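Local coordinates for PilY2 protein (Pseudomonas aeruginosa, PDB 3TDQ), which probably takes part in the biogenesis of type 4 fimbriae and is built on a small beta barrel of the OB-fold type, at residues F14-E19 with P42-V47; L29-N34 with Q61-I66; S51-S56 with I69-Q74. All coordinates share one frame; numbering follows the deposited sequence. Where two conformers were deposited one is given.

The three contacts show how a small OB-like barrel is paired, closed and packed at one end. Interaction 2 joins the two outermost strands of the five-stranded sheet, interaction 3 pairs the last two strands as a hairpin, and interaction 1 lays the turn at 42-47 against one end of the barrel. Their centres lie about 11 Å (1 and 2), 13 Å (1 and 3) and 16 Å (2 and 3) apart. Apolar contacts tie them together: Leu44 CA meets Leu32 CD2 at 3.7 Å, Ser43 CB meets Ile69 CG2 at 3.4 Å, and Ile66 CD1 meets Tyr55 CD1 at 3.8 Å. A sodium ion at Asp3 and Thr6 stays about 10 Å from the side chain of Ser64.

Interaction 1 of 3, residues F14-E19 with P42-V47; sequences FEVQVE and PSLFQV
A tight turn packs here against the far end of the first long strand, in the stretch between barrel strands 28-31 and 52-58, where many OB folds carry a helix that caps the barrel. The turn at 42-47 is drawn together by Ser43 O, which accepts from both Gln46 N and Val47 N. The contact itself is apolar. Val16 sends its two methyls to different partners: CG1, anti to the backbone N (chi1 -171°), comes within 3.8 Å of Leu44 CD1 and also lies 3.6 Å from Leu44 O, while CG2, beside the backbone N, meets Val47 CG2 at 3.8 Å, the two valines crossing at about a right angle. Leu44 holds its CG anti to the backbone N (chi1 -178°), so that its branches fork over the strand end, CD1 going to Val16 and CD2 resting 3.6 Å from Val18 O. Val18 puts CG1 4.0 Å from Leu44 CG and 3.8 Å from Phe45 CE1, approaching the phenyl ring obliquely. Phe45 is solvent exposed, whereas Leu44 and Val47 are buried, so the contact runs from the protein interior out to the surface. Ahead of it, Phe14 and Glu15 both face Asp24 in a classic beta bulge. On the barrel side, Val47 touches Val23 of strand 22-25 and Ile69 and Ile71 of strand 65-71, while Leu44 reaches the loop residues Asn21 and Asn34.

Interaction 2 of 3, residues L29-N34 with Q61-I66; sequences LYRLPN and QPWSTI
Closure of an OB-like barrel is what this contact achieves: strand 28-31 meets the start of strand 65-71 through a single bridge, Arg31 with Thr65. Arg31 supplies both backbone bonds, its N donating to Ser64 O at 2.8 Å and its O accepting from Ile66 N at 2.9 Å, the latter nearly along the C=O axis. This one-residue grip on both neighbours of Thr65 is the pattern of a parallel bridge, although the short runs 29-33 and 62-66 point 66° apart. Where they part, water 1 accepts from Ser64 N and donates to Leu29 O.

On the outer side, Leu29 lies alongside Trp63 with its CB over one face of the six-membered ring, 3.8 Å from the centroid, a CH-pi contact. The bent Arg31 side chain brings NH2 to the edge of the indole, 3.4 Å from Trp63 CD1, with the two planes 69° apart, so the guanidinium does not stack. Water 2 links Arg31 NE to Trp63 N. On the inner side, Ile66 CD1 presses on Tyr30 CB at 3.6 Å.

The chemistry is thus divided: two direct backbone bonds fix the seam, waters take up polar groups beside it, the buried Ile66 packs inward against Tyr30, and Trp63 sets its ring face on Leu29 and its edge by Arg31 at the surface.

Interaction 3 of 3, residues S51-S56 with I69-Q74; sequences SVVSYS and IYIHKQ
This is an antiparallel hairpin pairing between strands 52-58 and 65-71, the fourth and fifth strands of the OB-like barrel; the axes of 52-56 and 69-71 approach to 4.7 Å, with N-to-C directions 164° apart. Ser54 and Tyr70 form the hydrogen-bonded pair: Tyr70 N donates to Ser54 O at 2.9 Å and Ser54 N to Tyr70 O at 3.1 Å. Val53 with Ile71 and Tyr55 with Ile69 are the flanking non-hydrogen-bonded pairs, and their side chains share the face that holds the barrel core. There Ile69, its CG1 anti to the backbone N, reaches diagonally so that CD1 lies 3.9 Å from Val53 CG1.

Past the last bridge the pairing goes on with His72 N donating to Val52 O at 2.8 Å, and water 3 then joins Val52 N to His72 O. The face bearing Ser54 and Tyr70 turns to the second subunit: Tyr70 OH bonds to Glu8 of the second subunit, and Lys73 NZ, which also donates to Ile71 O, forms a salt bridge with Asp68 of the second subunit.

Tyr70 CD2 sits over the centre of the His72 imidazole, 4.0 Å above its plane, while at the ring edge His72 NE2 shares a short 2.6 Å hydrogen bond with Ser54 OG.

Interaction 1 of 3, residues F14-E19 with P42-V47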
loop_
_atom_site.group_PDB
_atom_site.type_symbol
_atom_site.label_atom_id
_atom_site.label_comp_id
_atom_site.label_asym_id
_atom_site.label_seq_id
_atom_site.Cartn_x
_atom_site.Cartn_y
_atom_site.Cartn_z
ATOM N N PHE A 14 9.867 -11.331 -9.210
ATOM C CA PHE A 14 10.543 -11.994 -10.328
ATOM C C PHE A 14 9.641 -13.065 -10.953
ATOM O O PHE A 14 9.690 -13.275 -12.162
ATOM C CB PHE A 14 11.876 -12.607 -9.875
ATOM C CG PHE A 14 12.978 -11.570 -9.797
ATOM C CD1 PHE A 14 13.045 -10.678 -8.730
ATOM C CD2 PHE A 14 13.951 -11.487 -10.790
ATOM C CE1 PHE A 14 14.051 -9.707 -8.669
ATOM C CE2 PHE A 14 14.964 -10.527 -10.718
ATOM C CZ PHE A 14 14.998 -9.638 -9.662
ATOM N N GLU A 15 8.779 -13.684 -10.154
ATOM C CA GLU A 15 7.843 -14.718 -10.601
ATOM C C GLU A 15 6.688 -14.845 -9.649
ATOM O O GLU A 15 6.796 -14.492 -8.472
ATOM C CB GLU A 15 8.533 -16.111 -10.716
ATOM C CG GLU A 15 9.207 -16.416 -12.043
ATOM C CD GLU A 15 8.447 -16.100 -13.325
ATOM O OE1 GLU A 15 7.207 -16.294 -13.373
ATOM O OE2 GLU A 15 9.109 -15.645 -14.287
ATOM N N VAL A 16 5.579 -15.387 -10.165
ATOM C CA VAL A 16 4.356 -15.671 -9.435
ATOM C C VAL A 16 3.911 -17.074 -9.831
ATOM O O VAL A 16 3.822 -17.380 -11.033
ATOM C CB VAL A 16 3.223 -14.643 -9.692
ATOM C CG1 VAL A 16 2.054 -14.872 -8.729
ATOM C CG2 VAL A 16 3.728 -13.209 -9.595
ATOM N N GLN A 17 3.627 -17.914 -8.834
ATOM C CA GLN A 17 3.116 -19.259 -9.081
ATOM C C GLN A 17 1.725 -19.320 -8.467
ATOM O O GLN A 17 1.589 -19.624 -7.283
ATOM C CB GLN A 17 4.072 -20.311 -8.490
ATOM C CG GLN A 17 4.062 -21.575 -9.294
ATOM C CD GLN A 17 5.406 -22.245 -9.297
ATOM O OE1 GLN A 17 5.760 -22.929 -8.338
ATOM N NE2 GLN A 17 6.093 -22.212 -10.422
ATOM N N VAL A 18 0.714 -18.915 -9.242
ATOM C CA VAL A 18 -0.675 -18.823 -8.771
ATOM C C VAL A 18 -1.195 -20.179 -8.243
ATOM O O VAL A 18 -1.882 -20.200 -7.218
ATOM C CB VAL A 18 -1.648 -18.176 -9.797
ATOM C CG1 VAL A 18 -1.215 -16.748 -10.145
ATOM C CG2 VAL A 18 -1.821 -19.026 -11.055
ATOM N N GLU A 19 -0.780 -21.302 -8.872
ATOM C CA GLU A 19 -1.194 -22.663 -8.526
ATOM C C GLU A 19 -0.713 -23.092 -7.138
ATOM O O GLU A 19 -1.336 -23.965 -6.532
ATOM C CB GLU A 19 -0.681 -23.683 -9.577
ATOM C CG GLU A 19 -1.095 -23.392 -11.008
ATOM C CD GLU A 19 -0.171 -22.563 -11.889
ATOM O OE1 GLU A 19 0.750 -21.903 -11.345
ATOM O OE2 GLU A 19 -0.404 -22.539 -13.122
ATOM N N PRO A 42 -7.940 -10.797 -5.306
ATOM C CA PRO A 42 -6.734 -11.370 -4.674
ATOM C C PRO A 42 -5.464 -10.771 -5.276
ATOM O O PRO A 42 -5.307 -10.707 -6.505
ATOM C CB PRO A 42 -6.855 -12.885 -4.943
ATOM C CG PRO A 42 -8.294 -13.097 -5.209
ATOM C CD PRO A 42 -8.773 -11.849 -5.912
ATOM N N SER A 43 -4.570 -10.275 -4.410
ATOM C CA SER A 43 -3.300 -9.656 -4.849
ATOM C C SER A 43 -2.422 -10.631 -5.651
ATOM O O SER A 43 -1.599 -10.198 -6.452
ATOM C CB SER A 43 -2.515 -9.128 -3.652
ATOM O OG SER A 43 -3.288 -8.188 -2.919
ATOM N N LEU A 44 -2.606 -11.949 -5.435
ATOM C CA LEU A 44 -1.878 -12.992 -6.158
ATOM C C LEU A 44 -2.030 -12.836 -7.692
ATOM O O LEU A 44 -1.090 -13.109 -8.431
ATOM C CB LEU A 44 -2.404 -14.372 -5.708
ATOM C CG LEU A 44 -1.728 -15.607 -6.322
ATOM C CD1 LEU A 44 -0.270 -15.728 -5.902
ATOM C CD2 LEU A 44 -2.493 -16.864 -5.975
ATOM N N PHE A 45 -3.191 -12.354 -8.154
ATOM C CA PHE A 45 -3.464 -12.196 -9.578
ATOM C C PHE A 45 -3.171 -10.786 -10.082
ATOM O O PHE A 45 -3.262 -10.556 -11.284
ATOM C CB PHE A 45 -4.915 -12.600 -9.893
ATOM C CG PHE A 45 -5.132 -14.075 -9.644
ATOM C CD1 PHE A 45 -4.795 -15.021 -10.612
ATOM C CD2 PHE A 45 -5.662 -14.524 -8.435
ATOM C CE1 PHE A 45 -4.977 -16.392 -10.371
ATOM C CE2 PHE A 45 -5.827 -15.893 -8.186
ATOM C CZ PHE A 45 -5.503 -16.818 -9.162
ATOM N N GLN A 46 -2.749 -9.869 -9.195
ATOM C CA GLN A 46 -2.402 -8.490 -9.551
ATOM C C GLN A 46 -0.894 -8.317 -9.726
ATOM O O GLN A 46 -0.470 -7.587 -10.629
ATOM C CB GLN A 46 -2.914 -7.507 -8.481
ATOM C CG GLN A 46 -4.436 -7.476 -8.372
ATOM C CD GLN A 46 -5.135 -7.171 -9.676
ATOM O OE1 GLN A 46 -5.077 -6.050 -10.202
ATOM N NE2 GLN A 46 -5.884 -8.133 -10.180
ATOM N N VAL A 47 -0.083 -8.958 -8.856
ATOM C CA VAL A 47 1.375 -8.880 -8.970
ATOM C C VAL A 47 1.827 -9.648 -10.217
ATOM O O VAL A 47 1.193 -10.619 -10.617
ATOM C CB VAL A 47 2.149 -9.327 -7.699
ATOM C CG1 VAL A 47 1.860 -8.387 -6.533
ATOM C CG2 VAL A 47 1.868 -10.786 -7.324
#

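Interaction 2 of 3, residues L29-N34 with Q61-I66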
loop_
_atom_site.group_PDB
_atom_site.type_symbol
_atom_site.label_atom_id
_atom_site.label_comp_id
_atom_site.label_asym_id
_atom_site.label_seq_id
_atom_site.Cartn_x
_atom_site.Cartn_y
_atom_site.Cartn_z
ATOM N N LEU A 29 11.099 -16.599 -1.426
ATOM C CA LEU A 29 9.711 -17.044 -1.649
ATOM C C LEU A 29 8.828 -16.757 -0.462
ATOM O O LEU A 29 9.247 -16.881 0.696
ATOM C CB LEU A 29 9.648 -18.552 -1.948
ATOM C CG LEU A 29 10.264 -18.999 -3.278
ATOM C CD1 LEU A 29 10.308 -20.474 -3.345
ATOM C CD2 LEU A 29 9.445 -18.488 -4.474
ATOM N N TYR A 30 7.584 -16.348 -0.773
ATOM C CA TYR A 30 6.577 -16.044 0.206
ATOM C C TYR A 30 5.274 -16.673 -0.182
ATOM O O TYR A 30 4.991 -16.798 -1.378
ATOM C CB TYR A 30 6.347 -14.505 0.279
ATOM C CG TYR A 30 7.577 -13.714 0.644
ATOM C CD1 TYR A 30 8.481 -13.302 -0.338
ATOM C CD2 TYR A 30 7.865 -13.408 1.976
ATOM C CE1 TYR A 30 9.644 -12.611 -0.009
ATOM C CE2 TYR A 30 9.022 -12.700 2.314
ATOM C CZ TYR A 30 9.904 -12.299 1.314
ATOM O OH TYR A 30 11.057 -11.614 1.598
ATOM N N ARG A 31 4.454 -17.011 0.816
ATOM C CA ARG A 31 3.113 -17.507 0.556
ATOM C C ARG A 31 2.240 -16.289 0.317
ATOM O O ARG A 31 2.312 -15.331 1.087
ATOM C CB ARG A 31 2.581 -18.355 1.736
ATOM C CG ARG A 31 1.184 -18.962 1.506
ATOM C CD ARG A 31 1.218 -20.214 0.627
ATOM N NE ARG A 31 2.094 -21.241 1.191
ATOM C CZ ARG A 31 2.613 -22.248 0.505
ATOM N NH1 ARG A 31 2.333 -22.398 -0.783
ATOM N NH2 ARG A 31 3.417 -23.117 1.102
ATOM N N LEU A 32 1.453 -16.296 -0.759
ATOM C CA LEU A 32 0.540 -15.202 -1.058
ATOM C C LEU A 32 -0.857 -15.848 -1.204
ATOM O O LEU A 32 -1.225 -16.298 -2.284
ATOM C CB LEU A 32 0.992 -14.400 -2.286
ATOM C CG LEU A 32 0.159 -13.177 -2.696
ATOM C CD1 LEU A 32 -0.126 -12.242 -1.517
ATOM C CD2 LEU A 32 0.889 -12.398 -3.765
ATOM N N PRO A 33 -1.581 -16.017 -0.078
ATOM C CA PRO A 33 -2.870 -16.731 -0.125
ATOM C C PRO A 33 -3.945 -15.907 -0.801
ATOM O O PRO A 33 -3.803 -14.691 -0.919
ATOM C CB PRO A 33 -3.199 -16.992 1.366
ATOM C CG PRO A 33 -2.504 -15.933 2.100
ATOM C CD PRO A 33 -1.270 -15.556 1.288
ATOM N N ASN A 34 -5.021 -16.571 -1.247
ATOM C CA ASN A 34 -6.162 -15.894 -1.906
ATOM C C ASN A 34 -6.846 -14.889 -0.969
ATOM O O ASN A 34 -7.491 -13.977 -1.443
ATOM C CB ASN A 34 -7.197 -16.949 -2.368
ATOM C CG ASN A 34 -6.706 -17.916 -3.434
ATOM O OD1 ASN A 34 -5.635 -17.725 -4.065
ATOM N ND2 ASN A 34 -7.463 -19.005 -3.616
ATOM N N GLN A 61 5.629 -21.227 8.381
ATOM C CA GLN A 61 6.391 -22.338 7.809
ATOM C C GLN A 61 5.537 -23.071 6.754
ATOM O O GLN A 61 4.364 -23.317 7.018
ATOM C CB GLN A 61 6.777 -23.291 8.989
ATOM C CG GLN A 61 7.726 -24.447 8.658
ATOM C CD GLN A 61 7.081 -25.600 7.914
ATOM O OE1 GLN A 61 5.886 -25.889 8.048
ATOM N NE2 GLN A 61 7.872 -26.271 7.103
ATOM N N PRO A 62 6.084 -23.515 5.602
ATOM C CA PRO A 62 7.482 -23.384 5.147
ATOM C C PRO A 62 7.825 -21.988 4.645
ATOM O O PRO A 62 8.995 -21.604 4.724
ATOM C CB PRO A 62 7.600 -24.457 4.053
ATOM C CG PRO A 62 6.209 -24.558 3.479
ATOM C CD PRO A 62 5.266 -24.295 4.642
ATOM N N TRP A 63 6.819 -21.208 4.188
ATOM C CA TRP A 63 7.062 -19.852 3.707
ATOM C C TRP A 63 6.291 -18.855 4.518
ATOM O O TRP A 63 5.146 -19.137 4.891
ATOM C CB TRP A 63 6.686 -19.728 2.207
ATOM C CG TRP A 63 7.268 -20.830 1.358
ATOM C CD1 TRP A 63 6.623 -21.938 0.892
ATOM C CD2 TRP A 63 8.649 -20.989 1.000
ATOM N NE1 TRP A 63 7.509 -22.755 0.216
ATOM C CE2 TRP A 63 8.757 -22.185 0.256
ATOM C CE3 TRP A 63 9.815 -20.251 1.265
ATOM C CZ2 TRP A 63 9.980 -22.639 -0.256
ATOM C CZ3 TRP A 63 11.013 -20.673 0.716
ATOM C CH2 TRP A 63 11.097 -21.875 0.001
ATOM N N SER A 64 6.880 -17.660 4.753
ATOM C CA SER A 64 6.175 -16.601 5.490
ATOM C C SER A 64 5.058 -16.050 4.617
ATOM O O SER A 64 5.146 -16.108 3.386
ATOM C CB SER A 64 7.130 -15.517 5.957
ATOM O OG SER A 64 7.829 -16.046 7.080
ATOM N N THR A 65 3.960 -15.618 5.258
ATOM C CA THR A 65 2.726 -15.247 4.584
ATOM C C THR A 65 2.569 -13.744 4.438
ATOM O O THR A 65 2.541 -13.031 5.438
ATOM C CB THR A 65 1.536 -15.849 5.368
ATOM O OG1 THR A 65 1.722 -17.255 5.450
ATOM C CG2 THR A 65 0.185 -15.585 4.704
ATOM N N ILE A 66 2.417 -13.279 3.190
ATOM C CA ILE A 66 2.172 -11.866 2.907
ATOM C C ILE A 66 0.670 -11.632 3.081
ATOM O O ILE A 66 -0.141 -12.267 2.389
ATOM C CB ILE A 66 2.701 -11.442 1.502
ATOM C CG1 ILE A 66 4.253 -11.430 1.476
ATOM C CG2 ILE A 66 2.121 -10.058 1.111
ATOM C CD1 ILE A 66 4.891 -11.234 0.077
HETATM O O HOH W 1 9.239 -16.802 3.400
HETATM O O HOH W 2 3.741 -21.408 3.955
#

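Interaction 3 of 3, residues S51-S56 with I69-Q74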
loop_
_atom_site.group_PDB
_atom_site.type_symbol
_atom_site.label_atom_id
_atom_site.label_comp_id
_atom_site.label_asym_id
_atom_site.label_seq_id
_atom_site.Cartn_x
_atom_site.Cartn_y
_atom_site.Cartn_z
ATOM N N SER A 51 6.824 -6.267 -11.106
ATOM C CA SER A 51 6.113 -5.397 -10.149
ATOM C C SER A 51 7.053 -4.967 -9.039
ATOM O O SER A 51 7.806 -5.795 -8.504
ATOM C CB SER A 51 4.892 -6.090 -9.536
ATOM O OG SER A 51 3.922 -6.455 -10.500
ATOM N N VAL A 52 7.027 -3.673 -8.703
ATOM C CA VAL A 52 7.835 -3.141 -7.613
ATOM C C VAL A 52 6.877 -3.118 -6.427
ATOM O O VAL A 52 5.785 -2.565 -6.555
ATOM C CB VAL A 52 8.467 -1.767 -7.958
ATOM C CG1 VAL A 52 9.066 -1.109 -6.717
ATOM C CG2 VAL A 52 9.506 -1.904 -9.068
ATOM N N VAL A 53 7.237 -3.772 -5.312
ATOM C CA VAL A 53 6.271 -3.937 -4.205
ATOM C C VAL A 53 6.788 -3.597 -2.819
ATOM O O VAL A 53 7.975 -3.695 -2.555
ATOM C CB VAL A 53 5.757 -5.404 -4.180
ATOM C CG1 VAL A 53 4.810 -5.690 -5.354
ATOM C CG2 VAL A 53 6.923 -6.423 -4.122
ATOM N N SER A 54 5.855 -3.204 -1.934
ATOM C CA SER A 54 6.018 -3.036 -0.489
ATOM C C SER A 54 5.093 -4.075 0.097
ATOM O O SER A 54 3.982 -4.242 -0.428
ATOM C CB SER A 54 5.660 -1.630 -0.026
ATOM O OG SER A 54 6.644 -0.721 -0.480
ATOM N N TYR A 55 5.540 -4.837 1.109
ATOM C CA TYR A 55 4.676 -5.906 1.624
ATOM C C TYR A 55 4.910 -6.149 3.101
ATOM O O TYR A 55 5.972 -5.821 3.635
ATOM C CB TYR A 55 4.883 -7.226 0.822
ATOM C CG TYR A 55 6.338 -7.628 0.718
ATOM C CD1 TYR A 55 6.934 -8.423 1.693
ATOM C CD2 TYR A 55 7.149 -7.126 -0.299
ATOM C CE1 TYR A 55 8.289 -8.738 1.642
ATOM C CE2 TYR A 55 8.515 -7.414 -0.347
ATOM C CZ TYR A 55 9.078 -8.223 0.623
ATOM O OH TYR A 55 10.416 -8.525 0.576
ATOM N N SER A 56 3.928 -6.767 3.752
ATOM C CA SER A 56 4.043 -7.129 5.160
ATOM C C SER A 56 3.251 -8.387 5.406
ATOM O O SER A 56 2.397 -8.749 4.594
ATOM C CB SER A 56 3.577 -5.987 6.066
ATOM O OG SER A 56 2.240 -5.612 5.795
ATOM N N ILE A 69 0.017 -6.299 0.449
ATOM C CA ILE A 69 1.036 -5.995 -0.569
ATOM C C ILE A 69 0.551 -4.847 -1.466
ATOM O O ILE A 69 -0.598 -4.837 -1.903
ATOM C CB ILE A 69 1.470 -7.262 -1.365
ATOM C CG1 ILE A 69 2.658 -6.972 -2.330
ATOM C CG2 ILE A 69 0.279 -7.970 -2.046
ATOM C CD1 ILE A 69 3.466 -8.276 -2.788
ATOM N N TYR A 70 1.460 -3.894 -1.741
ATOM C CA TYR A 70 1.176 -2.714 -2.537
ATOM C C TYR A 70 2.109 -2.652 -3.747
ATOM O O TYR A 70 3.319 -2.778 -3.598
ATOM C CB TYR A 70 1.321 -1.451 -1.662
ATOM C CG TYR A 70 1.199 -0.136 -2.408
ATOM C CD1 TYR A 70 -0.044 0.476 -2.587
ATOM C CD2 TYR A 70 2.330 0.541 -2.861
ATOM C CE1 TYR A 70 -0.158 1.706 -3.244
ATOM C CE2 TYR A 70 2.229 1.771 -3.513
ATOM C CZ TYR A 70 0.982 2.348 -3.708
ATOM O OH TYR A 70 0.893 3.548 -4.385
ATOM N N ILE A 71 1.539 -2.427 -4.934
ATOM C CA ILE A 71 2.326 -2.294 -6.165
ATOM C C ILE A 71 2.616 -0.814 -6.379
ATOM O O ILE A 71 1.689 -0.011 -6.449
ATOM C CB ILE A 71 1.597 -2.946 -7.376
ATOM C CG1 ILE A 71 1.346 -4.476 -7.136
ATOM C CG2 ILE A 71 2.380 -2.701 -8.687
ATOM C CD1 ILE A 71 0.171 -5.101 -8.001
ATOM N N HIS A 72 3.901 -0.458 -6.455
ATOM C CA HIS A 72 4.361 0.904 -6.727
ATOM C C HIS A 72 4.080 1.236 -8.185
ATOM O O HIS A 72 4.434 0.456 -9.082
ATOM C CB HIS A 72 5.849 1.046 -6.393
ATOM C CG HIS A 72 6.115 0.949 -4.930
ATOM N ND1 HIS A 72 6.153 2.074 -4.130
ATOM C CD2 HIS A 72 6.234 -0.144 -4.146
ATOM C CE1 HIS A 72 6.346 1.632 -2.892
ATOM N NE2 HIS A 72 6.420 0.304 -2.858
ATOM N N LYS A 73 3.442 2.393 -8.421
ATOM C CA LYS A 73 3.078 2.820 -9.777
ATOM C C LYS A 73 4.136 3.750 -10.342
ATOM O O LYS A 73 3.922 4.955 -10.446
ATOM C CB LYS A 73 1.685 3.479 -9.799
ATOM C CG LYS A 73 0.580 2.434 -9.786
ATOM C CD LYS A 73 0.042 2.362 -8.432
ATOM C CE LYS A 73 -0.751 1.140 -8.076
ATOM N NZ LYS A 73 -0.867 1.125 -6.572
ATOM N N GLN A 74 5.286 3.182 -10.668
ATOM C CA GLN A 74 6.468 3.903 -11.180
ATOM C C GLN A 74 6.199 4.613 -12.510
ATOM O O GLN A 74 6.847 5.619 -12.793
ATOM C CB GLN A 74 7.660 2.952 -11.338
ATOM C CG GLN A 74 8.238 2.489 -9.987
ATOM C CD GLN A 74 9.500 1.703 -10.155
ATOM O OE1 GLN A 74 9.785 1.150 -11.229
ATOM N NE2 GLN A 74 10.281 1.629 -9.090
HETATM O O HOH W 3 5.458 -1.784 -10.162
#